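Local coordinates for aldehyde dehydrogenase family protein (Pseudomonas syringae pv. tomato, PDB 6X9L), which oxidises long-chain aliphatic aldehydes with NAD+ as acceptor, probably to the corresponding carboxylic acids, and is held here with NAD+ and octanal, at residues Gly420-Gly425 with Leu445-Trp450; Pro263-Pro268 with Ile400-Ile405; Ser33-Asn38 with Val45-Ser50. The protein carries 1 engineered substitution. All coordinates share one frame; numbering follows the deposited sequence.

Contact 1: residues Gly420-Gly425 with Leu445-Trp450; sequences GAHVQG and LNYPSW
The carbonyl oxygen Val423 O is gripped by one strong hydrogen bond and one weaker CA-H...O contact, both from the neighbouring strand end. Asn446 N donates to it at 2.9 Å, an almost straight bond (174° at the hydrogen) that arrives nearly along the C=O axis, while Leu445 CA lies 3.5 Å from the same Val423 O. One residue on, where the backbone pairing ends, the side-chain carboxamide of Asn446 bonds the backbone of Gly425: Gly425 N sends its hydrogen onto an in-plane lone pair of Asn446 OD1 at 3.0 Å, and Asn446 ND2 returns a weak bond to Gly425 O. Asn446 and Tyr447, both with left-handed backbone angles, turn the chain out of the strand. That turn brings the Tyr447 ring over the bent side chain of Gln424. The amide and ring planes lie only 7° apart, with Gln424 NE2 3.0 Å above one face and displaced toward the rim. Asn264 fixes this stack from outside, its OD1 accepting from Gln424 NE2 and its ND2 bonding to Tyr447 OH. His422 crosses Tyr447 at about a right angle, His422 ND1 coming 4.1 Å from Tyr447 CD1. On the face of Val423 and Leu445, Val423 CB meets Leu445 CD2 at 3.8 Å against helix 428-435. Trp450 farther along lines the octanal pocket. The Val423-Leu445 bridge is the parallel pairing of a beta-alpha-beta crossover, at the end of the seven-stranded alpha/beta sheet of the catalytic domain, where Leu445 makes backbone hydrogen bonds to the second subunit.

Contact 2: residues Pro263-Pro268 with Ile400-Ile405; sequences PNILLP and IAYDTI
Tyr402 stands upright from the end of strand 396-402 and meets 263-268 with the phenol tip and the ring edge. Its CG sits between the backbone N and the carbonyl carbon (chi1 70°), a crowded setting; with the side chain leaving the backbone toward 263-268, it carries the hydroxyl to the end of strand 263-266. There Tyr402 OH donates to Leu266 O at 2.6 Å, reaching a lone pair in the carbonyl plane with a C=O...O angle of 137°. The accepting oxygen also lies in the plane of the phenol ring, so the bond stays in that plane, bent at the hydroxyl toward the CE2 side. Pro268 crosses the tyrosine obliquely and lays CD beside the hydroxyl, with Pro268 CD 3.3 Å from Tyr402 OH. Ile265 adds a looser touch, its CG2 4.5 Å from Tyr402 CE2. Beyond the phenol, Ile405 opens helix 405-413 and packs by its two branches. CG1, beside the backbone N, carries Ile405 CD1 to within 4.0 Å of Pro268 CD, whereas Ile405 CG2 meets Leu267 CD2, also at 4.0 Å, the two side chains crossing at about a right angle. Thr404, at the N-cap, bonds through OG1 to Glu407 N and so fixes the start of that helix. Strand 296-300 runs between the two joined strands, and Tyr402 touches Ile298 and Pro300 on its way across. The chemistry is that of a single polar link: the phenol hydrogen satisfies a carbonyl at the close of strand 263-266, and with Tyr402 and Leu266 buried, little competition from water is expected, which would favour the bond.

Contact 3: residues Ser33-Asn38 with Val45-Ser50; sequences SIAVVN and VAHVAS
Ser33 opens the pairing opposite Ala49, a non-hydrogen-bonded position where its CA approaches Val48 O. Next, Ile34 forms a complete hydrogen-bonded pair with Val48: Ile34 N donates to Val48 O at 2.6 Å, nearly along the C=O axis, and Val48 N returns to Ile34 O at 2.8 Å. On the same face Ile34 CB lies 3.9 Å from Val48 CG2, and the extended arm of the isoleucine (chi2 -178°) runs alongside Ser50, with Ile34 CG1 3.7 Å from Ser50 CB. Ala35 turns to the other face, where the imidazole of His47 comes to it by its CD2 and NE2 side, His47 CD2 3.8 Å from Ala35 CB. Val36 returns to the face of Ile34; its CG2, beside the backbone N, meets Val48 CG1 obliquely, and the two valines rest on Pro188 of helix 188-201. Val36 N bonds to Ala46 O at 2.7 Å, yet Val36 O accepts from Val45 N at 2.8 Å, so two residues stand opposite one, a beta bulge. Past it, Asn38 CB packs on Val45 CG1, both near Leu102, while Asn38 OD1 holds Ala40 N in the turn. The strands run at 150° to each other, the twisted antiparallel arrangement of a beta hairpin, here lying over the NAD+-binding part of the protein with Ile34 beside Glu185, a residue of the cofactor site.

In the fold
Along the chain contact 3 comes first, then contact 2, then contact 1. Contacts 1 and 2 have centres about 14 Å apart and share one seven-stranded mixed sheet, in which strands 263-266 and 422-424 are neighbours; Pro263 O and Ile265 O probably accept hydrogen bonds from His422 N and Gln424 N. Together they span that sheet from strand 396-402 to strand 442-445. Contact 3 is a separate two-stranded hairpin across the chain's centre, about 39 Å from contact 1 and 45 Å from contact 2, centre to centre. Its Ile34 side chain is about 8 Å from NAD+, and His422 of contact 1 is about 8 Å from octanal; contact 2 lies farther out.

Contact 1: residues Gly420-Gly425 with Leu445-Trp450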
ATOM      1  N   GLY A 420       7.642   6.037  15.618  1.00 37.30           N
ATOM      2  CA  GLY A 420       7.354   5.736  17.000  1.00 37.47           C
ATOM      3  C   GLY A 420       7.342   6.988  17.855  1.00 37.48           C
ATOM      4  O   GLY A 420       7.475   8.102  17.346  1.00 37.44           O
ATOM      5  N   ALA A 421       7.196   6.803  19.167  1.00 40.01           N
ATOM      6  CA  ALA A 421       6.997   7.898  20.107  1.00 40.00           C
ATOM      7  C   ALA A 421       6.910   7.322  21.516  1.00 40.28           C
ATOM      8  O   ALA A 421       6.536   6.160  21.707  1.00 40.61           O
ATOM      9  CB  ALA A 421       5.728   8.687  19.779  1.00 40.67           C
ATOM     10  N   HIS A 422       7.223   8.169  22.509  1.00 42.39           N
ATOM     11  CA  HIS A 422       7.230   7.793  23.918  1.00 42.65           C
ATOM     12  C   HIS A 422       6.525   8.835  24.783  1.00 43.00           C
ATOM     13  O   HIS A 422       6.646  10.040  24.547  1.00 42.78           O
ATOM     14  CB  HIS A 422       8.658   7.608  24.407  1.00 42.18           C
ATOM     15  CG  HIS A 422       9.276   6.324  23.963  1.00 42.32           C
ATOM     16  ND1 HIS A 422       9.474   5.259  24.816  1.00 42.99           N
ATOM     17  CD2 HIS A 422       9.733   5.928  22.751  1.00 41.95           C
ATOM     18  CE1 HIS A 422      10.025   4.262  24.146  1.00 42.90           C
ATOM     19  NE2 HIS A 422      10.193   4.643  22.893  1.00 42.25           N
ATOM     20  N   VAL A 423       5.801   8.380  25.804  1.00 40.51           N
ATOM     21  CA  VAL A 423       5.166   9.282  26.752  1.00 40.82           C
ATOM     22  C   VAL A 423       5.507   8.818  28.161  1.00 41.36           C
ATOM     23  O   VAL A 423       5.414   7.621  28.469  1.00 41.82           O
ATOM     24  CB  VAL A 423       3.643   9.352  26.553  1.00 41.50           C
ATOM     25  CG1 VAL A 423       3.017  10.319  27.552  1.00 42.01           C
ATOM     26  CG2 VAL A 423       3.328   9.814  25.142  1.00 41.30           C
ATOM     27  N   GLN A 424       5.955   9.765  28.995  1.00 50.84           N
ATOM     28  CA  GLN A 424       6.214   9.561  30.416  1.00 51.26           C
ATOM     29  C   GLN A 424       5.207  10.388  31.200  1.00 51.70           C
ATOM     30  O   GLN A 424       5.062  11.592  30.958  1.00 51.34           O
ATOM     31  CB  GLN A 424       7.635   9.972  30.793  1.00 50.69           C
ATOM     32  CG  GLN A 424       8.711   9.392  29.912  1.00 50.21           C
ATOM     33  CD  GLN A 424       8.433   7.960  29.522  1.00 50.81           C
ATOM     34  OE1 GLN A 424       7.849   7.185  30.296  1.00 51.64           O
ATOM     35  NE2 GLN A 424       8.831   7.598  28.296  1.00 50.32           N
ATOM     36  N   GLY A 425       4.512   9.747  32.124  1.00 52.00           N
ATOM     37  CA  GLY A 425       3.498  10.434  32.886  1.00 52.56           C
ATOM     38  C   GLY A 425       3.011   9.589  34.042  1.00 53.59           C
ATOM     39  O   GLY A 425       2.973   8.357  33.942  1.00 54.06           O
ATOM     40  N   LEU A 445       4.130   3.895  26.573  1.00 45.63           N
ATOM     41  CA  LEU A 445       3.815   4.578  27.820  1.00 45.97           C
ATOM     42  C   LEU A 445       4.684   4.047  28.953  1.00 46.35           C
ATOM     43  O   LEU A 445       4.662   2.844  29.245  1.00 46.98           O
ATOM     44  CB  LEU A 445       2.347   4.380  28.160  1.00 46.52           C
ATOM     45  CG  LEU A 445       1.398   4.713  27.026  1.00 46.62           C
ATOM     46  CD1 LEU A 445      -0.016   4.510  27.513  1.00 47.43           C
ATOM     47  CD2 LEU A 445       1.610   6.152  26.579  1.00 46.12           C
ATOM     48  N   ASN A 446       5.428   4.947  29.602  1.00 49.46           N
ATOM     49  CA  ASN A 446       6.232   4.600  30.773  1.00 49.92           C
ATOM     50  C   ASN A 446       7.062   3.335  30.528  1.00 50.30           C
ATOM     51  O   ASN A 446       7.108   2.416  31.350  1.00 51.22           O
ATOM     52  CB  ASN A 446       5.337   4.444  32.005  1.00 50.81           C
ATOM     53  CG  ASN A 446       4.541   5.699  32.309  1.00 50.68           C
ATOM     54  OD1 ASN A 446       5.076   6.806  32.309  1.00 49.98           O
ATOM     55  ND2 ASN A 446       3.249   5.531  32.557  1.00 51.38           N
ATOM     56  N   TYR A 447       7.693   3.281  29.361  1.00 43.67           N
ATOM     57  CA  TYR A 447       8.697   2.283  29.001  1.00 43.77           C
ATOM     58  C   TYR A 447       8.175   0.860  29.129  1.00 44.81           C
ATOM     59  O   TYR A 447       8.781   0.020  29.817  1.00 45.43           O
ATOM     60  CB  TYR A 447       9.956   2.494  29.839  1.00 43.76           C
ATOM     61  CG  TYR A 447      10.473   3.913  29.715  1.00 42.80           C
ATOM     62  CD1 TYR A 447      10.967   4.394  28.512  1.00 41.69           C
ATOM     63  CD2 TYR A 447      10.437   4.785  30.797  1.00 42.88           C
ATOM     64  CE1 TYR A 447      11.419   5.700  28.385  1.00 40.82           C
ATOM     65  CE2 TYR A 447      10.900   6.093  30.681  1.00 41.94           C
ATOM     66  CZ  TYR A 447      11.381   6.547  29.474  1.00 40.97           C
ATOM     67  OH  TYR A 447      11.831   7.849  29.369  1.00 40.09           O
ATOM     68  N   PRO A 448       7.095   0.536  28.424  1.00 45.67           N
ATOM     69  CA  PRO A 448       6.636  -0.854  28.370  1.00 46.40           C
ATOM     70  C   PRO A 448       7.688  -1.740  27.725  1.00 46.55           C
ATOM     71  O   PRO A 448       8.624  -1.273  27.071  1.00 45.76           O
ATOM     72  CB  PRO A 448       5.378  -0.770  27.505  1.00 45.98           C
ATOM     73  CG  PRO A 448       5.693   0.352  26.565  1.00 45.04           C
ATOM     74  CD  PRO A 448       6.483   1.361  27.374  1.00 44.82           C
ATOM     75  N   SER A 449       7.531  -3.039  27.924  1.00 50.65           N
ATOM     76  CA  SER A 449       8.416  -3.996  27.290  1.00 50.73           C
ATOM     77  C   SER A 449       7.922  -4.302  25.889  1.00 50.17           C
ATOM     78  O   SER A 449       6.746  -4.122  25.561  1.00 50.00           O
ATOM     79  CB  SER A 449       8.519  -5.283  28.101  1.00 51.57           C
ATOM     80  OG  SER A 449       7.245  -5.723  28.476  1.00 51.83           O
ATOM     81  N   TRP A 450       8.851  -4.767  25.063  1.00 49.93           N
ATOM     82  CA  TRP A 450       8.596  -4.964  23.646  1.00 49.21           C
ATOM     83  C   TRP A 450       7.448  -5.953  23.428  1.00 49.32           C
ATOM     84  O   TRP A 450       7.281  -6.914  24.180  1.00 49.67           O
ATOM     85  CB  TRP A 450       9.900  -5.429  23.004  1.00 48.59           C
ATOM     86  CG  TRP A 450       9.858  -5.685  21.562  1.00 48.04           C
ATOM     87  CD1 TRP A 450       9.870  -4.758  20.555  1.00 47.30           C
ATOM     88  CD2 TRP A 450       9.860  -6.972  20.933  1.00 47.91           C
ATOM     89  NE1 TRP A 450       9.839  -5.399  19.334  1.00 47.00           N
ATOM     90  CE2 TRP A 450       9.838  -6.757  19.540  1.00 47.35           C
ATOM     91  CE3 TRP A 450       9.865  -8.282  21.413  1.00 48.16           C
ATOM     92  CZ2 TRP A 450       9.827  -7.815  18.622  1.00 47.17           C
ATOM     93  CZ3 TRP A 450       9.850  -9.322  20.511  1.00 47.92           C
ATOM     94  CH2 TRP A 450       9.831  -9.088  19.134  1.00 47.46           C
TER

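Contact 2: residues Pro263-Pro268 with Ile400-Ile405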
ATOM      1  N   PRO A 263       9.709  11.171  19.181  1.00 41.49           N
ATOM      2  CA  PRO A 263       9.723  12.016  20.379  1.00 41.74           C
ATOM      3  C   PRO A 263       9.523  11.212  21.652  1.00 42.38           C
ATOM      4  O   PRO A 263       8.928  10.135  21.662  1.00 42.78           O
ATOM      5  CB  PRO A 263       8.545  12.969  20.147  1.00 41.89           C
ATOM      6  CG  PRO A 263       7.582  12.170  19.320  1.00 42.07           C
ATOM      7  CD  PRO A 263       8.439  11.255  18.442  1.00 41.59           C
ATOM      8  N   ASN A 264      10.053  11.764  22.741  1.00 43.30           N
ATOM      9  CA  ASN A 264       9.825  11.275  24.097  1.00 43.83           C
ATOM     10  C   ASN A 264       9.344  12.478  24.910  1.00 44.16           C
ATOM     11  O   ASN A 264      10.145  13.353  25.268  1.00 43.94           O
ATOM     12  CB  ASN A 264      11.093  10.653  24.676  1.00 43.71           C
ATOM     13  CG  ASN A 264      10.856   9.943  25.993  1.00 44.26           C
ATOM     14  OD1 ASN A 264       9.714   9.756  26.416  1.00 44.82           O
ATOM     15  ND2 ASN A 264      11.937   9.538  26.646  1.00 44.11           N
ATOM     16  N   ILE A 265       8.033  12.535  25.164  1.00 47.63           N
ATOM     17  CA  ILE A 265       7.429  13.594  25.967  1.00 47.97           C
ATOM     18  C   ILE A 265       7.401  13.148  27.423  1.00 48.43           C
ATOM     19  O   ILE A 265       6.778  12.136  27.757  1.00 48.81           O
ATOM     20  CB  ILE A 265       6.003  13.931  25.500  1.00 48.31           C
ATOM     21  CG1 ILE A 265       5.964  14.536  24.091  1.00 47.77           C
ATOM     22  CG2 ILE A 265       5.353  14.892  26.494  1.00 48.75           C
ATOM     23  CD1 ILE A 265       4.540  14.870  23.633  1.00 47.93           C
ATOM     24  N   LEU A 266       8.059  13.911  28.289  1.00 45.99           N
ATOM     25  CA  LEU A 266       7.880  13.791  29.727  1.00 46.44           C
ATOM     26  C   LEU A 266       6.819  14.811  30.144  1.00 46.89           C
ATOM     27  O   LEU A 266       7.048  16.025  30.084  1.00 46.72           O
ATOM     28  CB  LEU A 266       9.207  13.999  30.463  1.00 46.26           C
ATOM     29  CG  LEU A 266      10.154  12.790  30.377  1.00 46.04           C
ATOM     30  CD1 LEU A 266      10.358  12.297  28.911  1.00 45.46           C
ATOM     31  CD2 LEU A 266      11.495  13.079  31.042  1.00 45.92           C
ATOM     32  N   LEU A 267       5.646  14.305  30.522  1.00 50.16           N
ATOM     33  CA  LEU A 267       4.575  15.127  31.051  1.00 50.66           C
ATOM     34  C   LEU A 267       4.952  15.655  32.437  1.00 51.14           C
ATOM     35  O   LEU A 267       5.770  15.053  33.141  1.00 51.22           O
ATOM     36  CB  LEU A 267       3.290  14.301  31.124  1.00 51.07           C
ATOM     37  CG  LEU A 267       2.755  13.834  29.764  1.00 50.84           C
ATOM     38  CD1 LEU A 267       1.678  12.818  29.940  1.00 51.36           C
ATOM     39  CD2 LEU A 267       2.226  15.006  28.943  1.00 50.77           C
ATOM     40  N   PRO A 268       4.375  16.789  32.847  1.00 61.49           N
ATOM     41  CA  PRO A 268       4.839  17.450  34.083  1.00 61.76           C
ATOM     42  C   PRO A 268       4.735  16.595  35.340  1.00 62.38           C
ATOM     43  O   PRO A 268       5.486  16.831  36.299  1.00 62.63           O
ATOM     44  CB  PRO A 268       3.930  18.680  34.180  1.00 61.98           C
ATOM     45  CG  PRO A 268       3.462  18.925  32.803  1.00 61.61           C
ATOM     46  CD  PRO A 268       3.385  17.600  32.119  1.00 61.50           C
ATOM     47  N   ILE A 400      14.402  19.232  24.240  1.00 46.35           N
ATOM     48  CA  ILE A 400      13.548  20.330  23.778  1.00 47.33           C
ATOM     49  C   ILE A 400      12.570  20.712  24.883  1.00 47.52           C
ATOM     50  O   ILE A 400      11.954  19.840  25.510  1.00 47.28           O
ATOM     51  CB  ILE A 400      12.771  19.951  22.503  1.00 48.09           C
ATOM     52  CG1 ILE A 400      13.732  19.576  21.375  1.00 47.96           C
ATOM     53  CG2 ILE A 400      11.810  21.076  22.098  1.00 49.31           C
ATOM     54  CD1 ILE A 400      13.058  18.818  20.256  1.00 48.36           C
ATOM     55  N   ALA A 401      12.414  22.017  25.107  1.00 48.51           N
ATOM     56  CA  ALA A 401      11.570  22.527  26.177  1.00 48.70           C
ATOM     57  C   ALA A 401      10.192  22.893  25.649  1.00 49.78           C
ATOM     58  O   ALA A 401      10.031  23.247  24.477  1.00 50.56           O
ATOM     59  CB  ALA A 401      12.198  23.757  26.834  1.00 48.63           C
ATOM     60  N   TYR A 402       9.201  22.818  26.537  1.00 50.84           N
ATOM     61  CA  TYR A 402       7.839  23.223  26.221  1.00 51.76           C
ATOM     62  C   TYR A 402       7.214  23.952  27.412  1.00 51.91           C
ATOM     63  O   TYR A 402       7.610  23.756  28.565  1.00 51.28           O
ATOM     64  CB  TYR A 402       6.999  22.009  25.787  1.00 51.91           C
ATOM     65  CG  TYR A 402       6.663  21.009  26.883  1.00 51.45           C
ATOM     66  CD1 TYR A 402       5.687  21.292  27.841  1.00 51.75           C
ATOM     67  CD2 TYR A 402       7.284  19.760  26.936  1.00 50.73           C
ATOM     68  CE1 TYR A 402       5.364  20.380  28.836  1.00 51.60           C
ATOM     69  CE2 TYR A 402       6.961  18.836  27.933  1.00 50.56           C
ATOM     70  CZ  TYR A 402       6.000  19.151  28.874  1.00 51.10           C
ATOM     71  OH  TYR A 402       5.658  18.248  29.856  1.00 51.27           O
ATOM     72  N   ASP A 403       6.227  24.803  27.120  1.00 66.29           N
ATOM     73  CA  ASP A 403       5.539  25.592  28.134  1.00 66.46           C
ATOM     74  C   ASP A 403       4.106  25.155  28.397  1.00 66.99           C
ATOM     75  O   ASP A 403       3.520  25.605  29.384  1.00 67.13           O
ATOM     76  CB  ASP A 403       5.513  27.073  27.733  1.00 67.20           C
ATOM     77  CG  ASP A 403       6.902  27.654  27.530  1.00 67.00           C
ATOM     78  OD1 ASP A 403       7.722  27.627  28.484  1.00 66.12           O
ATOM     79  OD2 ASP A 403       7.170  28.142  26.406  1.00 67.74           O
ATOM     80  N   THR A 404       3.513  24.340  27.524  1.00 55.05           N
ATOM     81  CA  THR A 404       2.223  23.715  27.791  1.00 55.46           C
ATOM     82  C   THR A 404       2.221  22.318  27.182  1.00 55.37           C
ATOM     83  O   THR A 404       2.989  22.023  26.259  1.00 55.22           O
ATOM     84  CB  THR A 404       1.043  24.509  27.219  1.00 56.45           C
ATOM     85  OG1 THR A 404       1.163  24.573  25.795  1.00 56.97           O
ATOM     86  CG2 THR A 404       1.007  25.893  27.781  1.00 56.34           C
ATOM     87  N   ILE A 405       1.338  21.462  27.714  1.00 47.84           N
ATOM     88  CA  ILE A 405       1.152  20.121  27.167  1.00 47.43           C
ATOM     89  C   ILE A 405       0.679  20.191  25.713  1.00 47.67           C
ATOM     90  O   ILE A 405       1.081  19.379  24.876  1.00 47.18           O
ATOM     91  CB  ILE A 405       0.174  19.321  28.053  1.00 47.90           C
ATOM     92  CG1 ILE A 405       0.705  19.205  29.473  1.00 47.83           C
ATOM     93  CG2 ILE A 405      -0.067  17.924  27.493  1.00 47.59           C
ATOM     94  CD1 ILE A 405      -0.140  18.329  30.354  1.00 48.80           C
TER

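Contact 3: residues Ser33-Asn38 with Val45-Ser50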
ATOM      1  N   SER A  33      33.616  -8.890  -5.727  1.00 52.43           N
ATOM      2  CA  SER A  33      33.526  -9.211  -4.318  1.00 50.74           C
ATOM      3  C   SER A  33      33.192  -7.968  -3.512  1.00 50.85           C
ATOM      4  O   SER A  33      33.419  -6.837  -3.940  1.00 51.70           O
ATOM      5  CB  SER A  33      34.831  -9.817  -3.807  1.00 48.71           C
ATOM      6  OG  SER A  33      34.739 -11.222  -3.833  1.00 47.70           O
ATOM      7  N   ILE A  34      32.660  -8.195  -2.323  1.00 40.97           N
ATOM      8  CA  ILE A  34      32.414  -7.132  -1.366  1.00 40.32           C
ATOM      9  C   ILE A  34      33.161  -7.504  -0.095  1.00 37.67           C
ATOM     10  O   ILE A  34      32.908  -8.562   0.495  1.00 35.51           O
ATOM     11  CB  ILE A  34      30.911  -6.925  -1.106  1.00 39.92           C
ATOM     12  CG1 ILE A  34      30.171  -6.660  -2.414  1.00 42.72           C
ATOM     13  CG2 ILE A  34      30.682  -5.751  -0.185  1.00 38.64           C
ATOM     14  CD1 ILE A  34      28.692  -6.400  -2.233  1.00 40.94           C
ATOM     15  N   ALA A  35      34.104  -6.661   0.294  1.00 38.71           N
ATOM     16  CA  ALA A  35      34.804  -6.846   1.554  1.00 37.10           C
ATOM     17  C   ALA A  35      33.899  -6.452   2.728  1.00 35.44           C
ATOM     18  O   ALA A  35      33.107  -5.512   2.631  1.00 35.87           O
ATOM     19  CB  ALA A  35      36.092  -6.016   1.548  1.00 36.83           C
ATOM     20  N   VAL A  36      33.996  -7.191   3.834  1.00 42.41           N
ATOM     21  CA  VAL A  36      33.225  -6.911   5.049  1.00 40.88           C
ATOM     22  C   VAL A  36      34.187  -6.450   6.138  1.00 40.55           C
ATOM     23  O   VAL A  36      35.190  -7.125   6.422  1.00 40.28           O
ATOM     24  CB  VAL A  36      32.429  -8.140   5.520  1.00 38.68           C
ATOM     25  CG1 VAL A  36      31.583  -7.797   6.767  1.00 37.23           C
ATOM     26  CG2 VAL A  36      31.575  -8.736   4.358  1.00 38.54           C
ATOM     27  N   VAL A  37      33.879  -5.311   6.762  1.00 42.25           N
ATOM     28  CA  VAL A  37      34.775  -4.677   7.728  1.00 42.49           C
ATOM     29  C   VAL A  37      34.197  -4.829   9.125  1.00 41.97           C
ATOM     30  O   VAL A  37      33.017  -4.531   9.360  1.00 41.92           O
ATOM     31  CB  VAL A  37      35.014  -3.191   7.399  1.00 43.58           C
ATOM     32  CG1 VAL A  37      35.919  -2.544   8.444  1.00 44.08           C
ATOM     33  CG2 VAL A  37      35.627  -3.051   6.016  1.00 44.49           C
ATOM     34  N   ASN A  38      35.031  -5.289  10.051  1.00 40.61           N
ATOM     35  CA  ASN A  38      34.709  -5.241  11.473  1.00 40.82           C
ATOM     36  C   ASN A  38      34.764  -3.796  11.953  1.00 42.24           C
ATOM     37  O   ASN A  38      35.841  -3.188  11.935  1.00 43.01           O
ATOM     38  CB  ASN A  38      35.688  -6.097  12.271  1.00 40.73           C
ATOM     39  CG  ASN A  38      35.415  -6.064  13.760  1.00 41.67           C
ATOM     40  OD1 ASN A  38      34.708  -5.181  14.273  1.00 42.86           O
ATOM     41  ND2 ASN A  38      35.967  -7.039  14.473  1.00 41.71           N
ATOM     42  N   VAL A  45      37.267  -8.644   7.437  1.00 41.79           N
ATOM     43  CA  VAL A  45      37.253  -9.964   8.043  1.00 40.97           C
ATOM     44  C   VAL A  45      36.709 -11.013   7.105  1.00 40.57           C
ATOM     45  O   VAL A  45      36.647 -12.185   7.482  1.00 40.20           O
ATOM     46  CB  VAL A  45      36.457  -9.950   9.367  1.00 40.27           C
ATOM     47  CG1 VAL A  45      37.137  -9.043  10.368  1.00 41.04           C
ATOM     48  CG2 VAL A  45      35.039  -9.464   9.123  1.00 39.41           C
ATOM     49  N   ALA A  46      36.317 -10.635   5.894  1.00 43.81           N
ATOM     50  CA  ALA A  46      35.691 -11.592   5.004  1.00 43.65           C
ATOM     51  C   ALA A  46      35.228 -10.865   3.751  1.00 44.97           C
ATOM     52  O   ALA A  46      35.180  -9.634   3.695  1.00 45.89           O
ATOM     53  CB  ALA A  46      34.520 -12.306   5.679  1.00 42.18           C
ATOM     54  N   HIS A  47      34.906 -11.654   2.734  1.00 39.77           N
ATOM     55  CA  HIS A  47      34.355 -11.161   1.491  1.00 41.39           C
ATOM     56  C   HIS A  47      33.099 -11.944   1.171  1.00 40.89           C
ATOM     57  O   HIS A  47      32.929 -13.088   1.597  1.00 39.56           O
ATOM     58  CB  HIS A  47      35.338 -11.303   0.336  1.00 42.77           C
ATOM     59  CG  HIS A  47      36.574 -10.489   0.499  1.00 42.98           C
ATOM     60  ND1 HIS A  47      37.577 -10.828   1.385  1.00 41.63           N
ATOM     61  CD2 HIS A  47      36.974  -9.351  -0.114  1.00 44.37           C
ATOM     62  CE1 HIS A  47      38.538  -9.923   1.316  1.00 42.05           C
ATOM     63  NE2 HIS A  47      38.199  -9.020   0.414  1.00 43.59           N
ATOM     64  N   VAL A  48      32.219 -11.309   0.407  1.00 46.77           N
ATOM     65  CA  VAL A  48      31.021 -11.949  -0.103  1.00 46.74           C
ATOM     66  C   VAL A  48      30.826 -11.493  -1.539  1.00 49.94           C
ATOM     67  O   VAL A  48      31.383 -10.485  -1.976  1.00 52.05           O
ATOM     68  CB  VAL A  48      29.792 -11.613   0.753  1.00 44.91           C
ATOM     69  CG1 VAL A  48      30.059 -11.990   2.189  1.00 42.48           C
ATOM     70  CG2 VAL A  48      29.471 -10.144   0.639  1.00 45.75           C
ATOM     71  N   ALA A  49      30.029 -12.261  -2.273  1.00 38.59           N
ATOM     72  CA  ALA A  49      29.829 -12.012  -3.692  1.00 41.76           C
ATOM     73  C   ALA A  49      28.888 -10.831  -3.915  1.00 43.54           C
ATOM     74  O   ALA A  49      28.057 -10.499  -3.061  1.00 41.60           O
ATOM     75  CB  ALA A  49      29.274 -13.259  -4.377  1.00 41.91           C
ATOM     76  N   SER A  50      29.035 -10.196  -5.083  1.00 35.11           N
ATOM     77  CA  SER A  50      28.227  -9.050  -5.484  1.00 36.23           C
ATOM     78  C   SER A  50      27.387  -9.445  -6.691  1.00 37.23           C
ATOM     79  O   SER A  50      27.920  -9.625  -7.798  1.00 38.24           O
ATOM     80  CB  SER A  50      29.092  -7.832  -5.801  1.00 38.04           C
ATOM     81  OG  SER A  50      28.278  -6.679  -5.947  1.00 37.51           O
TER